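Local structure of protein-glutamine gamma-glutamyltransferase (6G49) at residues Q88-W100 with Q128-H141. The protein shows transglutaminase activity in vitro, joining protein glutamine and lysine side chains, and is critical for viability of Pseudomonas aeruginosa, perhaps through a cell-wall function. Sequence-based numbering, arbitrary orientation.
Sequences QAPQWSGEDALHW and QTDQTDTRLMSDFH
Ser93 and Met137 form a single beta bridge: Gly94 N donates to Leu136 O at 2.8 Å, and Ser138 N donates to Trp92 O. Gly94 CA also makes a CA-H...O contact with Met137 O. Ser138 bonds to two residues of the loop. Its OG accepts an N-H bond from Trp92 N (3.1 Å, nearly straight at 166°) and donates to Gln91 OE1 at 2.9 Å, in the carbonyl plane on a lone pair. These two bonds fix the hydroxyl rotation. Chi1 of 39° sets OG between the backbone N and the carbonyl carbon, where it reaches both partners. CB lies over the face of the Trp92 five-membered ring in a CH-pi contact. Gln91 bends at chi2, and its amide lies almost parallel on the Asp139 carboxylate, with planes 6° apart. Its NE2 is bonded to Glu79. Asp139 OD1 takes the His141 ND1 hydrogen at 2.6 Å through its syn lone pair, in the ring plane. Asp139 OD2 is bonded to Thr77 and to a water that also accepts from Gln88 NE2. The contact lies in the periplasmic domain, away from the predicted active site. It joins the loop between strands 86-87 and 100-101 to the end of strand 134-136 and the type I turn from Met137 to Phe140. Next to Gly94 in the chain, Glu95 takes a bond from Gln128: NE2 donates to OE1 at 2.9 Å, on the syn side but somewhat out of the carboxylate plane. The Gln128 amide carbon meets the edge of the Trp100 ring. Leu136 CD2 packs 3.6 Å from Trp100 NE1, and Trp100 CB touches Phe140 CE1. The His99 edge points toward the Phe140 face in an offset edge-to-face pair, centroids 5.8 Å apart.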
ATOM      1  N   GLN A  88      -4.089   3.855  10.515  1.00 17.32           N
ATOM      2  CA  GLN A  88      -3.127   2.968  11.209  1.00 16.66           C
ATOM      3  C   GLN A  88      -3.726   2.519  12.556  1.00 18.65           C
ATOM      4  O   GLN A  88      -4.316   3.352  13.279  1.00 20.10           O
ATOM      5  CB  GLN A  88      -1.806   3.714  11.486  1.00 18.43           C
ATOM      6  CG  GLN A  88      -0.723   2.899  12.120  1.00 19.65           C
ATOM      7  CD  GLN A  88       0.556   3.694  12.291  1.00 19.66           C
ATOM      8  OE1 GLN A  88       0.550   4.797  12.857  1.00 22.74           O
ATOM      9  NE2 GLN A  88       1.603   3.146  11.699  1.00 25.04           N
ATOM     10  N   ALA A  89      -3.497   1.251  12.843  1.00 20.19           N
ATOM     11  CA  ALA A  89      -3.772   0.635  14.180  1.00 21.68           C
ATOM     12  C   ALA A  89      -2.460   0.527  14.938  1.00 23.58           C
ATOM     13  O   ALA A  89      -1.393   0.434  14.375  1.00 24.30           O
ATOM     14  CB  ALA A  89      -4.441  -0.680  13.991  1.00 22.20           C
ATOM     15  N   PRO A  90      -2.498   0.371  16.271  1.00 25.72           N
ATOM     16  CA  PRO A  90      -1.283  -0.007  16.998  1.00 28.81           C
ATOM     17  C   PRO A  90      -0.717  -1.362  16.587  1.00 25.58           C
ATOM     18  O   PRO A  90      -1.462  -2.276  16.279  1.00 27.24           O
ATOM     19  CB  PRO A  90      -1.741  -0.025  18.454  1.00 29.51           C
ATOM     20  CG  PRO A  90      -3.039   0.714  18.477  1.00 29.45           C
ATOM     21  CD  PRO A  90      -3.684   0.564  17.100  1.00 27.87           C
ATOM     22  N   GLN A  91       0.620  -1.536  16.652  1.00 30.60           N
ATOM     23  CA  GLN A  91       1.290  -2.774  16.196  0.76 26.47           C
ATOM     24  C   GLN A  91       2.148  -3.338  17.347  1.00 28.35           C
ATOM     25  O   GLN A  91       2.427  -2.613  18.332  1.00 32.32           O
ATOM     26  CB  GLN A  91       2.205  -2.528  14.977  0.76 26.19           C
ATOM     27  CG  GLN A  91       1.510  -1.877  13.762  0.76 24.41           C
ATOM     28  CD  GLN A  91       0.450  -2.769  13.147  0.76 22.84           C
ATOM     29  OE1 GLN A  91       0.564  -3.992  13.133  0.76 22.46           O
ATOM     30  NE2 GLN A  91      -0.639  -2.158  12.705  0.76 21.27           N
ATOM     31  N   TRP A  92       2.629  -4.572  17.163  1.00 31.66           N
ATOM     32  CA  TRP A  92       3.627  -5.201  18.045  1.00 36.87           C
ATOM     33  C   TRP A  92       4.793  -5.642  17.148  1.00 42.21           C
ATOM     34  O   TRP A  92       4.829  -5.305  15.987  1.00 30.47           O
ATOM     35  CB  TRP A  92       3.016  -6.350  18.872  1.00 41.23           C
ATOM     36  CG  TRP A  92       2.197  -7.353  18.107  1.00 37.42           C
ATOM     37  CD1 TRP A  92       2.641  -8.533  17.563  1.00 36.90           C
ATOM     38  CD2 TRP A  92       0.777  -7.315  17.844  1.00 43.99           C
ATOM     39  NE1 TRP A  92       1.603  -9.217  16.984  1.00 41.85           N
ATOM     40  CE2 TRP A  92       0.456  -8.485  17.110  1.00 41.73           C
ATOM     41  CE3 TRP A  92      -0.247  -6.392  18.117  1.00 57.41           C
ATOM     42  CZ2 TRP A  92      -0.839  -8.751  16.659  1.00 49.18           C
ATOM     43  CZ3 TRP A  92      -1.528  -6.666  17.681  1.00 49.74           C
ATOM     44  CH2 TRP A  92      -1.813  -7.826  16.963  1.00 51.45           C
ATOM     45  N   SER A  93       5.759  -6.373  17.690  1.00 44.25           N
ATOM     46  CA  SER A  93       6.959  -6.767  16.932  1.00 44.76           C
ATOM     47  C   SER A  93       6.605  -7.745  15.800  1.00 45.01           C
ATOM     48  O   SER A  93       5.734  -8.610  15.950  1.00 41.94           O
ATOM     49  CB  SER A  93       8.021  -7.347  17.838  1.00 43.35           C
ATOM     50  OG  SER A  93       9.175  -7.679  17.070  1.00 50.01           O
ATOM     51  N   GLY A  94       7.256  -7.577  14.633  1.00 36.06           N
ATOM     52  CA  GLY A  94       7.168  -8.554  13.539  1.00 40.10           C
ATOM     53  C   GLY A  94       8.503  -9.232  13.226  1.00 44.88           C
ATOM     54  O   GLY A  94       8.582  -9.988  12.288  1.00 38.26           O
ATOM     55  N   GLU A  95       9.544  -9.002  14.040  1.00 53.01           N
ATOM     56  CA  GLU A  95      10.896  -9.512  13.817  0.61 57.72           C
ATOM     57  C   GLU A  95      11.046 -10.906  14.462  1.00 56.12           C
ATOM     58  O   GLU A  95      11.793 -11.033  15.421  1.00 62.85           O
ATOM     59  CB  GLU A  95      11.867  -8.478  14.406  0.61 53.81           C
ATOM     60  CG  GLU A  95      13.335  -8.721  14.081  0.61 52.74           C
ATOM     61  CD  GLU A  95      13.709  -8.607  12.615  0.61 48.64           C
ATOM     62  OE1 GLU A  95      12.833  -8.326  11.789  0.61 34.07           O
ATOM     63  OE2 GLU A  95      14.879  -8.833  12.303  0.61 48.83           O
ATOM     64  N   ASP A  96      10.328 -11.916  13.958  1.00 55.29           N
ATOM     65  CA  ASP A  96      10.401 -13.312  14.439  1.00 59.07           C
ATOM     66  C   ASP A  96       9.993 -14.231  13.277  1.00 66.64           C
ATOM     67  O   ASP A  96       9.418 -13.761  12.281  1.00 50.77           O
ATOM     68  CB  ASP A  96       9.600 -13.539  15.739  1.00 61.48           C
ATOM     69  CG  ASP A  96       8.184 -12.960  15.818  1.00 74.59           C
ATOM     70  OD1 ASP A  96       7.478 -12.868  14.769  1.00 73.73           O
ATOM     71  OD2 ASP A  96       7.779 -12.620  16.944  1.00 86.47           O
ATOM     72  N   ALA A  97      10.292 -15.531  13.418  1.00 71.82           N
ATOM     73  CA  ALA A  97      10.134 -16.524  12.351  1.00 66.48           C
ATOM     74  C   ALA A  97       8.662 -16.905  12.126  1.00 71.03           C
ATOM     75  O   ALA A  97       8.297 -17.310  11.015  1.00 79.73           O
ATOM     76  CB  ALA A  97      10.972 -17.738  12.663  1.00 75.61           C
ATOM     77  N   LEU A  98       7.810 -16.792  13.154  1.00 70.76           N
ATOM     78  CA  LEU A  98       6.347 -16.968  12.950  1.00 73.30           C
ATOM     79  C   LEU A  98       5.811 -15.809  12.098  1.00 78.07           C
ATOM     80  O   LEU A  98       4.803 -15.922  11.380  1.00 65.04           O
ATOM     81  CB  LEU A  98       5.621 -17.047  14.300  0.50 64.75           C
ATOM     82  CG  LEU A  98       5.556 -15.745  15.093  0.50 55.15           C
ATOM     83  CD1 LEU A  98       4.306 -14.950  14.753  0.50 48.54           C
ATOM     84  CD2 LEU A  98       5.618 -16.034  16.584  0.50 59.43           C
ATOM     85  N   HIS A  99       6.492 -14.666  12.163  1.00 58.57           N
ATOM     86  CA  HIS A  99       6.039 -13.610  11.399  1.00 45.56           C
ATOM     87  C   HIS A  99       6.396 -13.864   9.932  1.00 42.41           C
ATOM     88  O   HIS A  99       5.532 -13.719   9.130  1.00 35.23           O
ATOM     89  CB  HIS A  99       6.397 -12.241  11.996  1.00 53.65           C
ATOM     90  CG  HIS A  99       5.202 -11.597  12.616  1.00 65.33           C
ATOM     91  ND1 HIS A  99       4.220 -10.909  11.856  1.00 49.12           N
ATOM     92  CD2 HIS A  99       4.776 -11.603  13.904  1.00 69.15           C
ATOM     93  CE1 HIS A  99       3.265 -10.523  12.682  1.00 67.54           C
ATOM     94  NE2 HIS A  99       3.585 -10.931  13.948  1.00 62.85           N
ATOM     95  N   TRP A 100       7.643 -14.246   9.595  1.00 33.25           N
ATOM     96  CA  TRP A 100       8.068 -14.264   8.197  1.00 30.91           C
ATOM     97  C   TRP A 100       9.332 -15.117   8.003  1.00 32.24           C
ATOM     98  O   TRP A 100      10.010 -15.412   8.948  1.00 35.14           O
ATOM     99  CB  TRP A 100       8.286 -12.854   7.660  1.00 31.41           C
ATOM    100  CG  TRP A 100       9.451 -12.097   8.223  1.00 28.84           C
ATOM    101  CD1 TRP A 100       9.566 -11.593   9.484  1.00 31.11           C
ATOM    102  CD2 TRP A 100      10.661 -11.735   7.544  1.00 27.26           C
ATOM    103  NE1 TRP A 100      10.755 -10.935   9.616  1.00 31.73           N
ATOM    104  CE2 TRP A 100      11.454 -11.016   8.449  1.00 27.04           C
ATOM    105  CE3 TRP A 100      11.156 -11.942   6.256  1.00 29.53           C
ATOM    106  CZ2 TRP A 100      12.701 -10.500   8.113  1.00 28.71           C
ATOM    107  CZ3 TRP A 100      12.378 -11.407   5.912  1.00 31.72           C
ATOM    108  CH2 TRP A 100      13.148 -10.720   6.843  1.00 31.51           C
ATOM    109  N   GLN A 128      14.775  -5.083   6.359  1.00 22.63           N
ATOM    110  CA  GLN A 128      15.629  -4.994   7.544  1.00 22.50           C
ATOM    111  C   GLN A 128      16.576  -3.791   7.379  1.00 21.78           C
ATOM    112  O   GLN A 128      16.954  -3.495   6.233  1.00 25.80           O
ATOM    113  CB  GLN A 128      16.473  -6.268   7.702  1.00 26.53           C
ATOM    114  CG  GLN A 128      15.644  -7.529   7.716  1.00 28.47           C
ATOM    115  CD  GLN A 128      14.990  -7.784   9.040  1.00 37.33           C
ATOM    116  OE1 GLN A 128      15.506  -8.607   9.798  1.00 38.00           O
ATOM    117  NE2 GLN A 128      13.843  -7.128   9.309  1.00 32.49           N
ATOM    118  N   THR A 129      16.909  -3.077   8.460  1.00 23.62           N
ATOM    119  CA  THR A 129      17.777  -1.908   8.340  1.00 23.77           C
ATOM    120  C   THR A 129      18.881  -2.041   9.381  1.00 26.57           C
ATOM    121  O   THR A 129      18.817  -2.885  10.278  1.00 25.72           O
ATOM    122  CB  THR A 129      17.072  -0.554   8.544  1.00 24.37           C
ATOM    123  OG1 THR A 129      16.898  -0.308   9.938  1.00 26.25           O
ATOM    124  CG2 THR A 129      15.736  -0.505   7.819  1.00 26.78           C
ATOM    125  N   ASP A 130      19.851  -1.147   9.256  1.00 27.43           N
ATOM    126  CA  ASP A 130      20.915  -1.021  10.246  1.00 28.79           C
ATOM    127  C   ASP A 130      20.584  -0.022  11.363  1.00 32.33           C
ATOM    128  O   ASP A 130      21.483   0.396  12.125  1.00 30.16           O
ATOM    129  CB  ASP A 130      22.203  -0.590   9.536  1.00 27.94           C
ATOM    130  CG  ASP A 130      22.181   0.830   8.976  1.00 31.78           C
ATOM    131  OD1 ASP A 130      21.090   1.415   8.696  1.00 26.40           O
ATOM    132  OD2 ASP A 130      23.274   1.402   8.792  1.00 31.20           O
ATOM    133  N   GLN A 131      19.345   0.455  11.445  1.00 24.93           N
ATOM    134  CA  GLN A 131      18.937   1.444  12.412  1.00 24.49           C
ATOM    135  C   GLN A 131      18.480   0.716  13.676  1.00 29.19           C
ATOM    136  O   GLN A 131      17.475  -0.003  13.637  1.00 28.29           O
ATOM    137  CB  GLN A 131      17.846   2.347  11.847  1.00 26.95           C
ATOM    138  CG  GLN A 131      18.266   3.121  10.613  1.00 27.86           C
ATOM    139  CD  GLN A 131      19.464   4.003  10.844  1.00 32.14           C
ATOM    140  OE1 GLN A 131      20.573   3.713  10.336  1.00 30.24           O
ATOM    141  NE2 GLN A 131      19.252   5.070  11.593  1.00 24.85           N
ATOM    142  N   THR A 132      19.186   0.939  14.815  1.00 27.37           N
ATOM    143  CA  THR A 132      18.903   0.167  16.048  1.00 30.10           C
ATOM    144  C   THR A 132      17.676   0.744  16.773  1.00 30.14           C
ATOM    145  O   THR A 132      17.101   0.076  17.640  1.00 33.53           O
ATOM    146  CB  THR A 132      20.159   0.066  16.935  1.00 32.45           C
ATOM    147  OG1 THR A 132      20.444   1.378  17.387  1.00 35.86           O
ATOM    148  CG2 THR A 132      21.361  -0.453  16.189  1.00 36.00           C
ATOM    149  N   ASP A 133      17.169   1.892  16.327  1.00 28.24           N
ATOM    150  CA  ASP A 133      16.014   2.523  16.939  1.00 28.04           C
ATOM    151  C   ASP A 133      14.757   2.251  16.094  1.00 28.96           C
ATOM    152  O   ASP A 133      13.729   2.871  16.316  1.00 26.70           O
ATOM    153  CB  ASP A 133      16.216   4.026  17.101  1.00 30.59           C
ATOM    154  CG  ASP A 133      16.468   4.757  15.808  1.00 30.11           C
ATOM    155  OD1 ASP A 133      16.508   4.082  14.757  1.00 30.53           O
ATOM    156  OD2 ASP A 133      16.563   5.982  15.843  1.00 33.61           O
ATOM    157  N   THR A 134      14.873   1.343  15.130  1.00 26.63           N
ATOM    158  CA  THR A 134      13.763   1.065  14.153  1.00 25.98           C
ATOM    159  C   THR A 134      13.482  -0.425  14.159  1.00 26.19           C
ATOM    160  O   THR A 134      14.376  -1.221  14.082  1.00 26.93           O
ATOM    161  CB  THR A 134      14.125   1.575  12.754  1.00 24.11           C
ATOM    162  OG1 THR A 134      14.385   2.967  12.790  1.00 24.83           O
ATOM    163  CG2 THR A 134      13.022   1.347  11.725  1.00 23.84           C
ATOM    164  N   ARG A 135      12.207  -0.823  14.194  1.00 24.60           N
ATOM    165  CA  ARG A 135      11.829  -2.184  14.259  1.00 22.68           C
ATOM    166  C   ARG A 135      10.830  -2.535  13.153  1.00 24.47           C
ATOM    167  O   ARG A 135       9.955  -1.696  12.878  1.00 24.81           O
ATOM    168  CB  ARG A 135      11.098  -2.406  15.581  1.00 31.21           C
ATOM    169  CG  ARG A 135      10.775  -3.856  15.874  1.00 49.20           C
ATOM    170  CD  ARG A 135      10.076  -4.041  17.227  1.00 66.64           C
ATOM    171  NE  ARG A 135      10.941  -3.852  18.393  1.00 74.86           N
ATOM    172  CZ  ARG A 135      11.602  -4.824  19.029  1.00 85.85           C
ATOM    173  NH1 ARG A 135      11.717  -6.028  18.488  1.00 77.76           N
ATOM    174  NH2 ARG A 135      12.151  -4.580  20.206  1.00 80.51           N
ATOM    175  N   LEU A 136      10.946  -3.744  12.602  1.00 24.39           N
ATOM    176  CA  LEU A 136       9.942  -4.278  11.705  1.00 24.84           C
ATOM    177  C   LEU A 136       8.751  -4.702  12.560  1.00 24.84           C
ATOM    178  O   LEU A 136       8.877  -5.572  13.446  1.00 26.51           O
ATOM    179  CB  LEU A 136      10.505  -5.449  10.922  1.00 27.19           C
ATOM    180  CG  LEU A 136       9.572  -6.055   9.892  1.00 25.49           C
ATOM    181  CD1 LEU A 136       9.407  -5.126   8.719  1.00 24.54           C
ATOM    182  CD2 LEU A 136      10.058  -7.432   9.452  1.00 26.01           C
ATOM    183  N   MET A 137       7.600  -4.093  12.311  1.00 23.30           N
ATOM    184  CA  MET A 137       6.411  -4.350  13.141  1.00 23.44           C
ATOM    185  C   MET A 137       5.589  -5.499  12.542  1.00 24.96           C
ATOM    186  O   MET A 137       5.903  -6.066  11.471  1.00 23.60           O
ATOM    187  CB  MET A 137       5.590  -3.062  13.304  1.00 24.50           C
ATOM    188  CG  MET A 137       6.359  -1.860  13.806  1.00 25.66           C
ATOM    189  SD  MET A 137       7.232  -2.228  15.389  1.00 28.38           S
ATOM    190  CE  MET A 137       5.787  -2.125  16.452  1.00 31.12           C
ATOM    191  N   SER A 138       4.502  -5.875  13.244  1.00 25.00           N
ATOM    192  CA  SER A 138       3.701  -7.024  12.923  1.00 28.54           C
ATOM    193  C   SER A 138       3.030  -6.901  11.545  1.00 28.58           C
ATOM    194  O   SER A 138       2.743  -7.933  10.951  1.00 29.03           O
ATOM    195  CB  SER A 138       2.614  -7.280  14.001  1.00 22.95           C
ATOM    196  OG  SER A 138       2.015  -6.097  14.508  1.00 30.51           O
ATOM    197  N   ASP A 139       2.843  -5.661  11.043  1.00 23.53           N
ATOM    198  CA  ASP A 139       2.242  -5.427   9.734  1.00 23.60           C
ATOM    199  C   ASP A 139       3.327  -5.170   8.661  1.00 25.10           C
ATOM    200  O   ASP A 139       3.016  -4.577   7.592  1.00 24.22           O
ATOM    201  CB  ASP A 139       1.245  -4.277   9.809  1.00 21.28           C
ATOM    202  CG  ASP A 139       1.892  -2.924  10.047  1.00 20.54           C
ATOM    203  OD1 ASP A 139       3.075  -2.931  10.554  1.00 23.08           O
ATOM    204  OD2 ASP A 139       1.242  -1.884   9.801  1.00 23.79           O
ATOM    205  N   PHE A 140       4.587  -5.523   8.983  1.00 21.34           N
ATOM    206  CA  PHE A 140       5.721  -5.498   8.046  1.00 22.74           C
ATOM    207  C   PHE A 140       6.053  -4.067   7.634  1.00 23.28           C
ATOM    208  O   PHE A 140       6.575  -3.876   6.564  1.00 25.23           O
ATOM    209  CB  PHE A 140       5.431  -6.362   6.825  1.00 24.13           C
ATOM    210  CG  PHE A 140       5.170  -7.805   7.179  1.00 24.39           C
ATOM    211  CD1 PHE A 140       6.227  -8.648   7.449  1.00 29.80           C
ATOM    212  CD2 PHE A 140       3.883  -8.282   7.380  1.00 25.71           C
ATOM    213  CE1 PHE A 140       6.017  -9.948   7.900  1.00 30.67           C
ATOM    214  CE2 PHE A 140       3.681  -9.575   7.826  1.00 27.67           C
ATOM    215  CZ  PHE A 140       4.742 -10.404   8.070  1.00 29.32           C
ATOM    216  N   HIS A 141       5.818  -3.087   8.484  1.00 22.02           N
ATOM    217  CA  HIS A 141       6.345  -1.744   8.254  1.00 21.66           C
ATOM    218  C   HIS A 141       7.389  -1.447   9.333  1.00 20.16           C
ATOM    219  O   HIS A 141       7.365  -2.020  10.404  1.00 22.95           O
ATOM    220  CB  HIS A 141       5.212  -0.701   8.245  1.00 19.60           C
ATOM    221  CG  HIS A 141       4.960  -0.026   9.541  1.00 19.90           C
ATOM    222  ND1 HIS A 141       4.217  -0.618  10.527  1.00 21.39           N
ATOM    223  CD2 HIS A 141       5.294   1.192  10.018  1.00 22.38           C
ATOM    224  CE1 HIS A 141       4.146   0.201  11.571  1.00 21.94           C
ATOM    225  NE2 HIS A 141       4.811   1.321  11.299  1.00 22.44           N
TER
HETATM  226  O   HOH W   1       1.060   0.720  10.095  1.00 22.89           O